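Local coordinates for ABC transporter periplasmic-binding protein YTFQ (Escherichia coli, PDB 2VK2) that binds alpha- and beta-galactofuranose in the periplasm as the solute-binding component of the YtfQRT-YjfF ABC transporter, at residues K122-K127 with P158-I163; N191-Y196 with D220-S225. All blocks are in the same frame, centred on the assembly; numbering follows the deposited sequence.

Interaction 1 (K122-K127 with P158-I163)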
ATOM      1  N   LYS A 122     -20.903  -6.607   7.832  1.00 10.83           N
ATOM      2  CA  LYS A 122     -21.270  -7.213   9.112  1.00 11.64           C
ATOM      3  C   LYS A 122     -21.478  -6.163  10.204  1.00 11.41           C
ATOM      4  O   LYS A 122     -22.421  -6.261  10.994  1.00 11.67           O
ATOM      5  CB  LYS A 122     -20.201  -8.215   9.556  1.00 11.92           C
ATOM      6  CG  LYS A 122     -20.171  -9.492   8.743  1.00 13.08           C
ATOM      7  CD  LYS A 122     -18.978 -10.354   9.110  1.00 13.02           C
ATOM      8  N   GLU A 123     -20.603  -5.162  10.244  1.00 11.36           N
ATOM      9  CA  GLU A 123     -20.643  -4.122  11.275  1.00 11.39           C
ATOM     10  C   GLU A 123     -21.949  -3.326  11.251  1.00 11.29           C
ATOM     11  O   GLU A 123     -22.575  -3.126  12.293  1.00 11.41           O
ATOM     12  CB  GLU A 123     -19.444  -3.179  11.115  1.00 11.61           C
ATOM     13  CG  GLU A 123     -19.355  -2.050  12.144  1.00 12.54           C
ATOM     14  CD  GLU A 123     -19.045  -2.531  13.551  1.00 15.16           C
ATOM     15  OE1 GLU A 123     -18.478  -3.634  13.709  1.00 16.54           O
ATOM     16  OE2 GLU A 123     -19.365  -1.790  14.504  1.00 17.74           O
ATOM     17  N   VAL A 124     -22.364  -2.867  10.074  1.00 11.10           N
ATOM     18  CA  VAL A 124     -23.573  -2.040   9.984  1.00 11.33           C
ATOM     19  C   VAL A 124     -24.863  -2.870   9.935  1.00 11.22           C
ATOM     20  O   VAL A 124     -25.943  -2.343  10.201  1.00 11.09           O
ATOM     21  CB  VAL A 124     -23.512  -1.029   8.817  1.00 11.43           C
ATOM     22  CG1 VAL A 124     -22.264  -0.166   8.944  1.00 12.04           C
ATOM     23  CG2 VAL A 124     -23.566  -1.729   7.467  1.00 11.75           C
ATOM     24  N   ASN A 125     -24.748  -4.155   9.601  1.00 11.22           N
ATOM     25  CA  ASN A 125     -25.837  -5.124   9.761  1.00 11.35           C
ATOM     26  C   ASN A 125     -27.172  -4.685   9.143  1.00 11.22           C
ATOM     27  O   ASN A 125     -28.232  -4.770   9.770  1.00 11.34           O
ATOM     28  CB  ASN A 125     -26.016  -5.447  11.250  1.00 11.51           C
ATOM     29  CG  ASN A 125     -26.806  -6.725  11.490  1.00 12.35           C
ATOM     30  OD1 ASN A 125     -26.735  -7.673  10.707  1.00 14.26           O
ATOM     31  ND2 ASN A 125     -27.554  -6.757  12.586  1.00 13.14           N
ATOM     32  N   GLY A 126     -27.104  -4.201   7.907  1.00 11.01           N
ATOM     33  CA  GLY A 126     -28.296  -3.827   7.154  1.00 10.90           C
ATOM     34  C   GLY A 126     -28.702  -2.370   7.271  1.00 10.74           C
ATOM     35  O   GLY A 126     -29.554  -1.906   6.517  1.00 10.66           O
ATOM     36  N   LYS A 127     -28.103  -1.640   8.210  1.00 10.68           N
ATOM     37  CA  LYS A 127     -28.469  -0.246   8.451  1.00 11.17           C
ATOM     38  C   LYS A 127     -27.859   0.686   7.405  1.00 11.05           C
ATOM     39  O   LYS A 127     -26.819   0.365   6.823  1.00 10.89           O
ATOM     40  CB  LYS A 127     -28.035   0.181   9.853  1.00 11.18           C
ATOM     41  CG  LYS A 127     -28.734  -0.606  10.957  1.00 11.86           C
ATOM     42  CD  LYS A 127     -28.354  -0.127  12.349  1.00 12.68           C
ATOM     43  CE  LYS A 127     -26.951  -0.572  12.725  1.00 14.53           C
ATOM     44  NZ  LYS A 127     -26.583  -0.164  14.105  1.00 16.14           N
ATOM     45  N   PRO A 158     -26.935  -2.965  -0.429  1.00 12.09           N
ATOM     46  CA  PRO A 158     -27.244  -1.648  -0.994  1.00 11.92           C
ATOM     47  C   PRO A 158     -27.555  -0.569   0.051  1.00 11.44           C
ATOM     48  O   PRO A 158     -27.644   0.612  -0.290  1.00 11.76           O
ATOM     49  CB  PRO A 158     -28.458  -1.924  -1.888  1.00 12.09           C
ATOM     50  CG  PRO A 158     -29.087  -3.126  -1.314  1.00 12.33           C
ATOM     51  CD  PRO A 158     -27.974  -3.958  -0.754  1.00 12.25           C
ATOM     52  N   ASN A 159     -27.815  -0.986   1.268  1.00 10.96           N
ATOM     53  CA  ASN A 159     -27.772  -0.078   2.417  1.00 10.61           C
ATOM     54  C   ASN A 159     -26.436   0.669   2.533  1.00 10.42           C
ATOM     55  O   ASN A 159     -26.380   1.760   3.103  1.00 10.25           O
ATOM     56  CB  ASN A 159     -28.092  -0.818   3.730  1.00 10.52           C
ATOM     57  CG  ASN A 159     -27.057  -1.880   4.095  1.00 10.53           C
ATOM     58  OD1 ASN A 159     -26.749  -2.766   3.292  1.00 11.26           O
ATOM     59  ND2 ASN A 159     -26.501  -1.784   5.294  1.00  9.93           N
ATOM     60  N   ILE A 160     -25.333   0.158   2.052  1.00 10.31           N
ATOM     61  CA  ILE A 160     -24.039   0.828   2.005  1.00 10.48           C
ATOM     62  C   ILE A 160     -23.877   1.506   0.644  1.00 10.53           C
ATOM     63  O   ILE A 160     -24.012   0.861  -0.401  1.00 10.86           O
ATOM     64  CB  ILE A 160     -22.884  -0.166   2.233  1.00 10.51           C
ATOM     65  CG1 ILE A 160     -23.073  -0.896   3.567  1.00 10.81           C
ATOM     66  CG2 ILE A 160     -21.538   0.552   2.201  1.00 10.57           C
ATOM     67  CD1 ILE A 160     -22.103  -2.038   3.789  1.00 10.86           C
ATOM     68  N   LYS A 161     -23.599   2.807   0.666  1.00 10.64           N
ATOM     69  CA  LYS A 161     -23.427   3.588  -0.555  1.00 10.92           C
ATOM     70  C   LYS A 161     -22.184   4.459  -0.446  1.00 10.65           C
ATOM     71  O   LYS A 161     -22.013   5.182   0.535  1.00 10.40           O
ATOM     72  CB  LYS A 161     -24.653   4.474  -0.790  1.00 11.24           C
ATOM     73  CG  LYS A 161     -25.969   3.714  -0.856  1.00 12.52           C
ATOM     74  N   ILE A 162     -21.312   4.382  -1.448  1.00 10.54           N
ATOM     75  CA  ILE A 162     -20.167   5.282  -1.530  1.00 10.64           C
ATOM     76  C   ILE A 162     -20.656   6.603  -2.112  1.00 10.63           C
ATOM     77  O   ILE A 162     -21.080   6.660  -3.266  1.00 10.96           O
ATOM     78  CB  ILE A 162     -19.033   4.700  -2.399  1.00 10.71           C
ATOM     79  CG1 ILE A 162     -18.530   3.385  -1.797  1.00 10.85           C
ATOM     80  CG2 ILE A 162     -17.892   5.693  -2.513  1.00 11.28           C
ATOM     81  CD1 ILE A 162     -17.555   2.644  -2.676  1.00 11.07           C
ATOM     82  N   ILE A 163     -20.619   7.656  -1.299  1.00 10.36           N
ATOM     83  CA  ILE A 163     -21.150   8.967  -1.693  1.00 10.41           C
ATOM     84  C   ILE A 163     -20.065   9.964  -2.116  1.00 10.34           C
ATOM     85  O   ILE A 163     -20.362  10.955  -2.789  1.00 10.70           O
ATOM     86  CB  ILE A 163     -22.031   9.588  -0.576  1.00 10.40           C
ATOM     87  CG1 ILE A 163     -21.257   9.754   0.738  1.00 10.28           C
ATOM     88  CG2 ILE A 163     -23.267   8.731  -0.345  1.00 11.00           C
ATOM     89  CD1 ILE A 163     -21.926  10.704   1.708  1.00 10.82           C
TER
HETATM   90  O   HOH W   1     -24.934  -4.410   6.036  1.00 11.30           O
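Asn159 turns its CG into the position between its own backbone N and carbonyl carbon (chi1 64°), which carries the carboxamide toward the turn at the end of helix 109-124, while Val124 holds CG2 between its backbone N and carbonyl carbon, 3.7 Å from Asn159 ND2. Asn159 ND2 donates to Lys127 O at 2.7 Å, an almost straight bond at 163°. The acceptor lies close to the amide plane, yet the donor stands above the plane of the Lys127 carbonyl. A water bridges the same ND2 (3.1 Å) to Gly126 N, so two acceptors grip one amide nitrogen and fix its rotation. An alanine in place of Asn159 would probably leave Lys127 O without this donor and the bridging water without one of its mates. Val124 CG2 also meets Ile160 CD1 at 4.0 Å, two beta-branched side chains suited to the buried layer between helix and sheet. With Gly126's backbone torsions, any side chain would press on the carbonyl O of Asn125, so glycine fits. Val124 to Lys127 form a type I' beta turn, closed by Lys127 N to Val124 O at 3.0 Å. The arrangement is a helix-to-strand turn at the edge of a periplasmic binding protein's alpha/beta domain, away from the sugar site.

Interaction 2 (N191-Y196 with D220-S225)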
ATOM      1  N   ASN A 191     -23.803  13.301   7.557  1.00 14.36           N
ATOM      2  CA  ASN A 191     -24.294  12.374   6.539  1.00 13.77           C
ATOM      3  C   ASN A 191     -23.260  11.306   6.154  1.00 12.92           C
ATOM      4  O   ASN A 191     -23.441  10.600   5.163  1.00 13.06           O
ATOM      5  CB  ASN A 191     -24.738  13.154   5.293  1.00 13.94           C
ATOM      6  CG  ASN A 191     -25.611  12.331   4.362  1.00 14.39           C
ATOM      7  OD1 ASN A 191     -26.497  11.597   4.805  1.00 15.52           O
ATOM      8  ND2 ASN A 191     -25.370  12.458   3.061  1.00 14.89           N
ATOM      9  N   ILE A 192     -22.190  11.183   6.941  1.00 11.96           N
ATOM     10  CA  ILE A 192     -21.150  10.179   6.711  1.00 11.23           C
ATOM     11  C   ILE A 192     -21.187   9.129   7.820  1.00 10.96           C
ATOM     12  O   ILE A 192     -21.195   9.477   9.000  1.00 10.82           O
ATOM     13  CB  ILE A 192     -19.748  10.820   6.685  1.00 10.95           C
ATOM     14  CG1 ILE A 192     -19.664  11.895   5.595  1.00 10.97           C
ATOM     15  CG2 ILE A 192     -18.677   9.749   6.468  1.00 10.73           C
ATOM     16  CD1 ILE A 192     -18.353  12.650   5.581  1.00 11.02           C
ATOM     17  N   CYS A 193     -21.207   7.855   7.427  1.00 10.99           N
ATOM     18  CA  CYS A 193     -21.197   6.719   8.357  1.00 10.78           C
ATOM     19  C   CYS A 193     -19.793   6.137   8.536  1.00 10.08           C
ATOM     20  O   CYS A 193     -19.430   5.709   9.632  1.00  9.80           O
ATOM     21  CB  CYS A 193     -22.167   5.633   7.858  1.00 11.02           C
ATOM     22  SG  CYS A 193     -21.859   3.917   8.396  1.00 13.28           S
ATOM     23  N   MET A 194     -19.004   6.128   7.463  1.00  9.47           N
ATOM     24  CA  MET A 194     -17.716   5.448   7.469  1.00  9.09           C
ATOM     25  C   MET A 194     -16.775   6.045   6.430  1.00  8.64           C
ATOM     26  O   MET A 194     -17.205   6.443   5.343  1.00  8.57           O
ATOM     27  CB  MET A 194     -17.943   3.958   7.197  1.00  9.20           C
ATOM     28  CG  MET A 194     -16.693   3.094   7.194  1.00  9.21           C
ATOM     29  SD  MET A 194     -16.131   2.701   5.526  1.00  9.00           S
ATOM     30  CE  MET A 194     -14.840   1.513   5.897  1.00  9.03           C
ATOM     31  N   VAL A 195     -15.495   6.121   6.780  1.00  8.02           N
ATOM     32  CA  VAL A 195     -14.450   6.458   5.820  1.00  7.98           C
ATOM     33  C   VAL A 195     -13.625   5.211   5.530  1.00  7.72           C
ATOM     34  O   VAL A 195     -13.152   4.538   6.448  1.00  7.65           O
ATOM     35  CB  VAL A 195     -13.544   7.633   6.286  1.00  7.96           C
ATOM     36  CG1 VAL A 195     -12.968   7.389   7.683  1.00  8.66           C
ATOM     37  CG2 VAL A 195     -12.423   7.884   5.274  1.00  8.18           C
ATOM     38  N   TYR A 196     -13.501   4.904   4.239  1.00  7.56           N
ATOM     39  CA  TYR A 196     -12.667   3.821   3.743  1.00  7.52           C
ATOM     40  C   TYR A 196     -11.450   4.466   3.110  1.00  7.42           C
ATOM     41  O   TYR A 196     -11.577   5.191   2.124  1.00  7.86           O
ATOM     42  CB  TYR A 196     -13.422   2.988   2.700  1.00  7.55           C
ATOM     43  CG  TYR A 196     -12.559   1.980   1.962  1.00  7.51           C
ATOM     44  CD1 TYR A 196     -11.701   1.129   2.654  1.00  7.83           C
ATOM     45  CD2 TYR A 196     -12.606   1.874   0.573  1.00  7.37           C
ATOM     46  CE1 TYR A 196     -10.907   0.210   1.988  1.00  7.43           C
ATOM     47  CE2 TYR A 196     -11.816   0.951  -0.103  1.00  7.54           C
ATOM     48  CZ  TYR A 196     -10.972   0.120   0.612  1.00  7.28           C
ATOM     49  OH  TYR A 196     -10.179  -0.806  -0.027  1.00  7.60           O
ATOM     50  N   ASP A 220     -19.090   7.979  15.478  1.00 13.64           N
ATOM     51  CA  ASP A 220     -19.912   8.759  14.545  1.00 13.17           C
ATOM     52  C   ASP A 220     -19.529   8.454  13.100  1.00 12.35           C
ATOM     53  O   ASP A 220     -20.394   8.343  12.231  1.00 12.37           O
ATOM     54  CB  ASP A 220     -19.760  10.263  14.795  1.00 13.22           C
ATOM     55  CG  ASP A 220     -20.344  10.706  16.125  1.00 14.14           C
ATOM     56  OD1 ASP A 220     -21.340  10.108  16.586  1.00 15.54           O
ATOM     57  OD2 ASP A 220     -19.802  11.669  16.703  1.00 14.55           O
ATOM     58  N   ILE A 221     -18.227   8.345  12.852  1.00 11.00           N
ATOM     59  CA  ILE A 221     -17.710   7.935  11.551  1.00 10.29           C
ATOM     60  C   ILE A 221     -16.722   6.793  11.782  1.00  9.66           C
ATOM     61  O   ILE A 221     -15.695   6.971  12.438  1.00  9.82           O
ATOM     62  CB  ILE A 221     -17.039   9.107  10.806  1.00 10.16           C
ATOM     63  CG1 ILE A 221     -18.065  10.210  10.525  1.00 10.42           C
ATOM     64  CG2 ILE A 221     -16.420   8.623   9.499  1.00  9.86           C
ATOM     65  CD1 ILE A 221     -17.496  11.448   9.873  1.00 10.71           C
ATOM     66  N   LEU A 222     -17.063   5.615  11.264  1.00  9.25           N
ATOM     67  CA  LEU A 222     -16.213   4.434  11.372  1.00  9.06           C
ATOM     68  C   LEU A 222     -15.017   4.589  10.442  1.00  8.81           C
ATOM     69  O   LEU A 222     -15.085   5.334   9.464  1.00  8.56           O
ATOM     70  CB  LEU A 222     -16.997   3.178  10.982  1.00  9.23           C
ATOM     71  CG  LEU A 222     -18.282   2.877  11.761  1.00 10.03           C
ATOM     72  CD1 LEU A 222     -19.048   1.750  11.087  1.00 11.41           C
ATOM     73  CD2 LEU A 222     -17.971   2.531  13.214  1.00 11.81           C
ATOM     74  N   THR A 223     -13.928   3.888  10.740  1.00  8.58           N
ATOM     75  CA  THR A 223     -12.763   3.881   9.858  1.00  8.70           C
ATOM     76  C   THR A 223     -12.385   2.459   9.471  1.00  8.53           C
ATOM     77  O   THR A 223     -12.380   1.548  10.302  1.00  8.89           O
ATOM     78  CB  THR A 223     -11.531   4.578  10.489  1.00  8.88           C
ATOM     79  OG1 THR A 223     -10.890   3.707  11.432  1.00  9.18           O
ATOM     80  CG2 THR A 223     -11.931   5.881  11.167  1.00  9.21           C
ATOM     81  N   GLY A 224     -12.078   2.284   8.189  1.00  8.16           N
ATOM     82  CA  GLY A 224     -11.528   1.039   7.666  1.00  8.00           C
ATOM     83  C   GLY A 224     -10.391   1.405   6.735  1.00  7.74           C
ATOM     84  O   GLY A 224     -10.560   2.253   5.866  1.00  7.82           O
ATOM     85  N   SER A 225      -9.229   0.794   6.928  1.00  7.69           N
ATOM     86  CA  SER A 225      -8.047   1.157   6.154  1.00  7.65           C
ATOM     87  C   SER A 225      -7.078  -0.014   6.065  1.00  7.41           C
ATOM     88  O   SER A 225      -7.357  -1.095   6.575  1.00  7.46           O
ATOM     89  CB  SER A 225      -7.382   2.397   6.757  1.00  7.57           C
ATOM     90  OG  SER A 225      -7.059   2.201   8.122  1.00  8.40           O
TER
HETATM   91  O   HOH W   2     -21.130   5.276  11.857  1.00 20.61           O
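Strands 194-196 and 222-225 run parallel, the axes of these short segments coming to 4.6 Å with their directions 13° apart, and Met194 pairs with Leu222, Val195 with Thr223 and Tyr196 with Gly224. Three backbone bonds join them: Leu222 N to Cys193 O, Val195 N to Leu222 O and Gly224 N to Val195 O. A water also reaches both Cys193 O and Asp220 O.

On one face Met194 crosses Leu222 at about a right angle, its CG 3.8 Å from Leu222 CB. The methionine chain starts with CG anti to the backbone N (chi1 -179°) and bends at chi2, and its CE comes to 3.7 Å from Gly224 N. A side chain at Gly224 would meet Met194 CE where it now lies, consistent with glycine here; the flexible, unbranched methionine can lie over this bare backbone. Gly224 O lies at the edge of the Tyr196 ring, 3.6 Å from CD1.

On the other face, beta-branched Val195 and Thr223 suit a buried strand and lie side by side, CG1 to CG2 at 3.9 Å. Just before the strands, Ile192 and Ile221 meet through their CG2 methyls, also 3.9 Å apart, and Ile221 CG2 reaches on to Val195 CG1. Thr223 suits both environments, since its methyl joins this packing while OG1 bonds to Asn242 N.

The two strands belong to a beta-alpha-beta unit whose helix 200-212 covers the Val195-Thr223 face through Val203 and touches Ile221 through Ile210. Helix 109-124 lies on the other face, with Ile116 and Leu120 against Met194. Strand 129-135 flanks 194-197, tied to it by backbone bonds and, just before its start, by the disulfide Cys193-Cys129, and Tyr196 OH reaches Arg146 O on helix 141-153.

Overall arrangement
Interactions 1 and 2 have centres 11 Å apart and belong to the same mixed sheet. Interaction 1 lies by its edge strand 160-167, interaction 2 between the inner strands 194-197 and 222-225, and strand 129-135 lies between strands 160-167 and 194-197 in the sheet. The end of helix 109-124 connects them directly: Val124 CG1 packs 4.1 Å from Cys193 SG, and Glu123 CG lies 4.0 Å from Leu222 CD1. Cys129 joins both: its backbone bonds to that of Asn159 and its sulfur to Cys193. Of the two, only interaction 2 approaches the sugar, at Tyr196, whose side chain is, between nearest atoms, about 10 Å from the bound galactofuranose and about 3 Å from the side chain of the sugar-binding Arg146.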